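Side-chain contacts in abietadiene synthase, chloroplastic (Abies grandis, PDB 3S9V), which is a chloroplast enzyme of the terpene synthase family, a large, mostly helical protein with an N-terminal terpene synthase domain and a metal-binding domain: residues A[113-117]-A[118-122]; A[130-133]-A[134-138]. All coordinates share one frame; numbering follows the deposited sequence.

Contact 1: A[113-117]-A[118-122]; sequences ITLTL and WRTGE
Backbone hydrogen bonds between Leu115 and Thr120 and between Thr116 and Arg119 close the end of helix 101-117. Thr120 N reaches back to Leu115 O over 3.0 Å in an almost straight bond (N-H...O 174°), and Arg119 N bonds to Thr116 O at 3.0 Å. One regular i to i+4 bond crosses the contact, from Trp118 N to Thr114 O at 3.1 Å; the same N-H is shared weakly with Leu115 O. The Leu115 carbonyl therefore accepts one strong and one weak bond as the helix unwinds.

Apolar contacts follow the same turn. CG2 of Thr114 meets CD1 of Trp118 at 3.9 Å, the two side chains crossing at a slant. The methyl group is put there because it lies anti to the backbone N, which leaves OG1 beside that nitrogen, where it can share its single proton between Ala60 O and Ala110 O. Trp118 NE1 in turn donates to Ala63 O, which probably helps to set the rotation of the indole. On another flank Leu115 CD2 touches Thr120 CG2 at 4.0 Å, and both side chains also pack on helix 77-85.

The one charged side chain in play is Arg119: Leu117 O lies over one face of its guanidinium, 3.2 Å above the plane and offset toward the rim. The contact is not a hydrogen bond; NH2 instead forms a salt bridge with Asp72.

Arg119, with its positive phi of 50°, is the C-prime residue of a Schellman motif, which ends helix 101-117 and turns the chain toward Gly121, the N-cap of helix 122-136.

Contact 2: A[130-133]-A[134-138]; sequences EFFR and TQAGK
The Phe131 ring carries Gln135 CB on one face, a CH-pi contact with 4.1 Å from CB to the ring centroid, displaced toward the rim. The Gln135 side chain runs beside the ring and points the same way, its amide plane turned 52° from the ring; OE1 lies 3.9 Å from Phe131 CZ. Both side chains leave the backbone with CG anti to N (chi1 170° and -177°), which brings them alongside one another one helical turn apart. The Phe132 ring meets Ala136 obliquely, with CE1 4.1 Å from the CB methyl.

Beneath these contacts run the backbone bonds of the last turns. Gln135 N binds Phe131 O at 2.8 Å and Ala136 N binds Phe132 O at 2.7 Å, whereas the next bond, from Gly137 N to Arg133 O, has weakened to 3.5 Å as the helix ends. Thr134 N bonds to Glu130 O, and its OG1 lies 3.0 Å from that same Glu130 O.

Phe131 and Gln135 face helix 101-117, touching Thr108 and Ile105 respectively. Phe132 and Ala136 turn to helix 174-187, where both meet Leu176, and Phe132 also packs on Phe155 and Leu159 of helix 151-164.

In the fold
The two contacts lie in series on consecutive helices, their centres about 19 Å apart and without touching. Contact 1 closes helix 101-117 and leads into helix 122-136; contact 2 holds the final turns of that second helix. Each is partly buried and ends a helix, but 113-122 closes with a capping motif at a positive phi and carries a charged pair with Asp72 at its exposed Arg119. Contact 1 buries two touching residues, Thr114 and Leu115, with Trp118 and Thr120 only partly covered; contact 2 buries four and leaves Glu130 and Thr134 exposed. Both share the packing between the two helices: Leu115 on Val125 in one, Phe131 on Thr108 in the other.

Contact 1: A[113-117]-A[118-122]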
loop_
_atom_site.group_PDB
_atom_site.type_symbol
_atom_site.label_atom_id
_atom_site.label_comp_id
_atom_site.label_asym_id
_atom_site.label_seq_id
_atom_site.Cartn_x
_atom_site.Cartn_y
_atom_site.Cartn_z
ATOM N N ILE A 113 32.290 11.954 25.475
ATOM C CA ILE A 113 33.472 12.481 24.806
ATOM C C ILE A 113 33.351 13.995 24.604
ATOM O O ILE A 113 34.301 14.733 24.852
ATOM C CB ILE A 113 33.686 11.757 23.457
ATOM C CG1 ILE A 113 34.108 10.308 23.733
ATOM C CG2 ILE A 113 34.717 12.486 22.603
ATOM C CD1 ILE A 113 34.256 9.451 22.489
ATOM N N THR A 114 32.173 14.455 24.192
ATOM C CA THR A 114 31.943 15.879 23.952
ATOM C C THR A 114 31.976 16.725 25.230
ATOM O O THR A 114 32.541 17.819 25.238
ATOM C CB THR A 114 30.594 16.107 23.239
ATOM O OG1 THR A 114 30.583 15.377 22.006
ATOM C CG2 THR A 114 30.384 17.588 22.945
ATOM N N LEU A 115 31.366 16.238 26.305
ATOM C CA LEU A 115 31.394 16.994 27.551
ATOM C C LEU A 115 32.833 17.030 28.090
ATOM O O LEU A 115 33.278 18.041 28.643
ATOM C CB LEU A 115 30.448 16.373 28.582
ATOM C CG LEU A 115 28.969 16.370 28.190
ATOM C CD1 LEU A 115 28.147 15.798 29.328
ATOM C CD2 LEU A 115 28.516 17.783 27.869
ATOM N N THR A 116 33.556 15.926 27.924
ATOM C CA THR A 116 34.935 15.859 28.371
ATOM C C THR A 116 35.763 16.887 27.594
ATOM O O THR A 116 36.596 17.587 28.166
ATOM C CB THR A 116 35.542 14.442 28.136
ATOM O OG1 THR A 116 34.881 13.485 28.974
ATOM C CG2 THR A 116 37.026 14.438 28.462
ATOM N N LEU A 117 35.530 16.980 26.288
ATOM C CA LEU A 117 36.273 17.915 25.453
ATOM C C LEU A 117 36.002 19.361 25.859
ATOM O O LEU A 117 36.857 20.225 25.700
ATOM C CB LEU A 117 35.919 17.713 23.972
ATOM C CG LEU A 117 36.306 16.379 23.310
ATOM C CD1 LEU A 117 35.842 16.372 21.857
ATOM C CD2 LEU A 117 37.815 16.176 23.371
ATOM N N TRP A 118 34.813 19.631 26.381
ATOM C CA TRP A 118 34.500 20.993 26.791
ATOM C C TRP A 118 34.702 21.204 28.289
ATOM O O TRP A 118 34.329 22.244 28.843
ATOM C CB TRP A 118 33.073 21.354 26.361
ATOM C CG TRP A 118 32.978 21.539 24.878
ATOM C CD1 TRP A 118 32.191 20.841 24.012
ATOM C CD2 TRP A 118 33.751 22.445 24.076
ATOM N NE1 TRP A 118 32.428 21.248 22.721
ATOM C CE2 TRP A 118 33.382 22.233 22.733
ATOM C CE3 TRP A 118 34.724 23.415 24.367
ATOM C CZ2 TRP A 118 33.953 22.958 21.671
ATOM C CZ3 TRP A 118 35.295 24.139 23.309
ATOM C CH2 TRP A 118 34.905 23.904 21.980
ATOM N N ARG A 119 35.300 20.205 28.931
ATOM C CA ARG A 119 35.597 20.255 30.357
ATOM C C ARG A 119 34.368 20.672 31.143
ATOM O O ARG A 119 34.457 21.466 32.076
ATOM C CB ARG A 119 36.733 21.254 30.598
ATOM C CG ARG A 119 37.885 21.109 29.607
ATOM C CD ARG A 119 38.731 22.373 29.550
ATOM N NE ARG A 119 39.123 22.711 28.182
ATOM C CZ ARG A 119 38.272 23.030 27.210
ATOM N NH1 ARG A 119 36.968 23.057 27.445
ATOM N NH2 ARG A 119 38.721 23.326 25.999
ATOM N N THR A 120 33.216 20.131 30.769
ATOM C CA THR A 120 31.982 20.489 31.443
ATOM C C THR A 120 31.131 19.269 31.813
ATOM O O THR A 120 31.422 18.146 31.399
ATOM C CB THR A 120 31.170 21.479 30.572
ATOM O OG1 THR A 120 30.039 21.954 31.310
ATOM C CG2 THR A 120 30.699 20.809 29.289
ATOM N N GLY A 121 30.102 19.506 32.624
ATOM C CA GLY A 121 29.209 18.447 33.064
ATOM C C GLY A 121 29.892 17.260 33.722
ATOM O O GLY A 121 29.588 16.112 33.390
ATOM N N GLU A 122 30.797 17.528 34.661
ATOM C CA GLU A 122 31.532 16.463 35.351
ATOM C C GLU A 122 30.659 15.355 35.921
ATOM O O GLU A 122 30.998 14.170 35.808
ATOM C CB GLU A 122 32.393 17.039 36.484
ATOM C CG GLU A 122 33.708 17.668 36.033
ATOM C CD GLU A 122 33.547 19.071 35.473
ATOM O OE1 GLU A 122 34.554 19.629 34.979
ATOM O OE2 GLU A 122 32.421 19.618 35.533
#

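Contact 2: A[130-133]-A[134-138]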
loop_
_atom_site.group_PDB
_atom_site.type_symbol
_atom_site.label_atom_id
_atom_site.label_comp_id
_atom_site.label_asym_id
_atom_site.label_seq_id
_atom_site.Cartn_x
_atom_site.Cartn_y
_atom_site.Cartn_z
ATOM N N GLU A 130 29.326 5.248 34.177
ATOM C CA GLU A 130 28.766 4.132 34.929
ATOM C C GLU A 130 27.727 3.393 34.108
ATOM O O GLU A 130 27.712 2.162 34.089
ATOM C CB GLU A 130 28.154 4.634 36.235
ATOM C CG GLU A 130 29.117 5.517 37.019
ATOM C CD GLU A 130 28.582 5.945 38.371
ATOM O OE1 GLU A 130 27.352 6.124 38.504
ATOM O OE2 GLU A 130 29.402 6.120 39.298
ATOM N N PHE A 131 26.855 4.129 33.423
ATOM C CA PHE A 131 25.852 3.465 32.600
ATOM C C PHE A 131 26.543 2.665 31.512
ATOM O O PHE A 131 26.241 1.495 31.304
ATOM C CB PHE A 131 24.911 4.454 31.919
ATOM C CG PHE A 131 24.036 3.803 30.885
ATOM C CD1 PHE A 131 22.874 3.138 31.262
ATOM C CD2 PHE A 131 24.418 3.773 29.547
ATOM C CE1 PHE A 131 22.114 2.452 30.327
ATOM C CE2 PHE A 131 23.663 3.088 28.606
ATOM C CZ PHE A 131 22.510 2.426 28.995
ATOM N N PHE A 132 27.470 3.308 30.812
ATOM C CA PHE A 132 28.190 2.647 29.732
ATOM C C PHE A 132 28.854 1.363 30.210
ATOM O O PHE A 132 28.825 0.352 29.512
ATOM C CB PHE A 132 29.235 3.594 29.134
ATOM C CG PHE A 132 30.076 2.965 28.049
ATOM C CD1 PHE A 132 31.128 2.113 28.366
ATOM C CD2 PHE A 132 29.810 3.221 26.711
ATOM C CE1 PHE A 132 31.899 1.528 27.367
ATOM C CE2 PHE A 132 30.573 2.641 25.706
ATOM C CZ PHE A 132 31.617 1.795 26.032
ATOM N N ARG A 133 29.451 1.404 31.397
ATOM C CA ARG A 133 30.117 0.230 31.951
ATOM C C ARG A 133 29.122 -0.880 32.297
ATOM O O ARG A 133 29.371 -2.054 32.023
ATOM C CB ARG A 133 30.936 0.610 33.196
ATOM C CG ARG A 133 31.455 -0.588 33.986
ATOM C CD ARG A 133 32.611 -0.205 34.903
ATOM N NE ARG A 133 32.295 0.953 35.726
ATOM C CZ ARG A 133 32.888 2.135 35.613
ATOM N NH1 ARG A 133 33.844 2.324 34.707
ATOM N NH2 ARG A 133 32.520 3.132 36.406
ATOM N N THR A 134 27.990 -0.517 32.887
ATOM C CA THR A 134 27.005 -1.528 33.240
ATOM C C THR A 134 26.374 -2.124 31.989
ATOM O O THR A 134 26.190 -3.335 31.887
ATOM C CB THR A 134 25.890 -0.952 34.120
ATOM O OG1 THR A 134 26.466 -0.308 35.263
ATOM C CG2 THR A 134 24.965 -2.067 34.586
ATOM N N GLN A 135 26.050 -1.266 31.032
ATOM C CA GLN A 135 25.437 -1.714 29.791
ATOM C C GLN A 135 26.426 -2.472 28.899
ATOM O O GLN A 135 26.040 -3.400 28.188
ATOM C CB GLN A 135 24.869 -0.516 29.028
ATOM C CG GLN A 135 24.148 -0.908 27.756
ATOM C CD GLN A 135 22.972 -1.817 28.033
ATOM O OE1 GLN A 135 21.996 -1.408 28.667
ATOM N NE2 GLN A 135 23.062 -3.062 27.569
ATOM N N ALA A 136 27.698 -2.082 28.932
ATOM C CA ALA A 136 28.698 -2.745 28.099
ATOM C C ALA A 136 28.839 -4.224 28.455
ATOM O O ALA A 136 29.109 -5.051 27.588
ATOM C CB ALA A 136 30.051 -2.036 28.226
ATOM N N GLY A 137 28.639 -4.550 29.730
ATOM C CA GLY A 137 28.753 -5.929 30.173
ATOM C C GLY A 137 27.529 -6.803 29.953
ATOM O O GLY A 137 27.545 -7.981 30.308
ATOM N N LYS A 138 26.471 -6.245 29.374
ATOM C CA LYS A 138 25.241 -7.003 29.123
ATOM C C LYS A 138 24.897 -7.086 27.636
ATOM O O LYS A 138 23.806 -7.525 27.264
ATOM C CB LYS A 138 24.062 -6.363 29.863
ATOM C CG LYS A 138 24.221 -6.299 31.373
ATOM C CD LYS A 138 22.944 -5.813 32.055
ATOM C CE LYS A 138 22.569 -4.400 31.628
ATOM N NZ LYS A 138 21.419 -3.865 32.415
#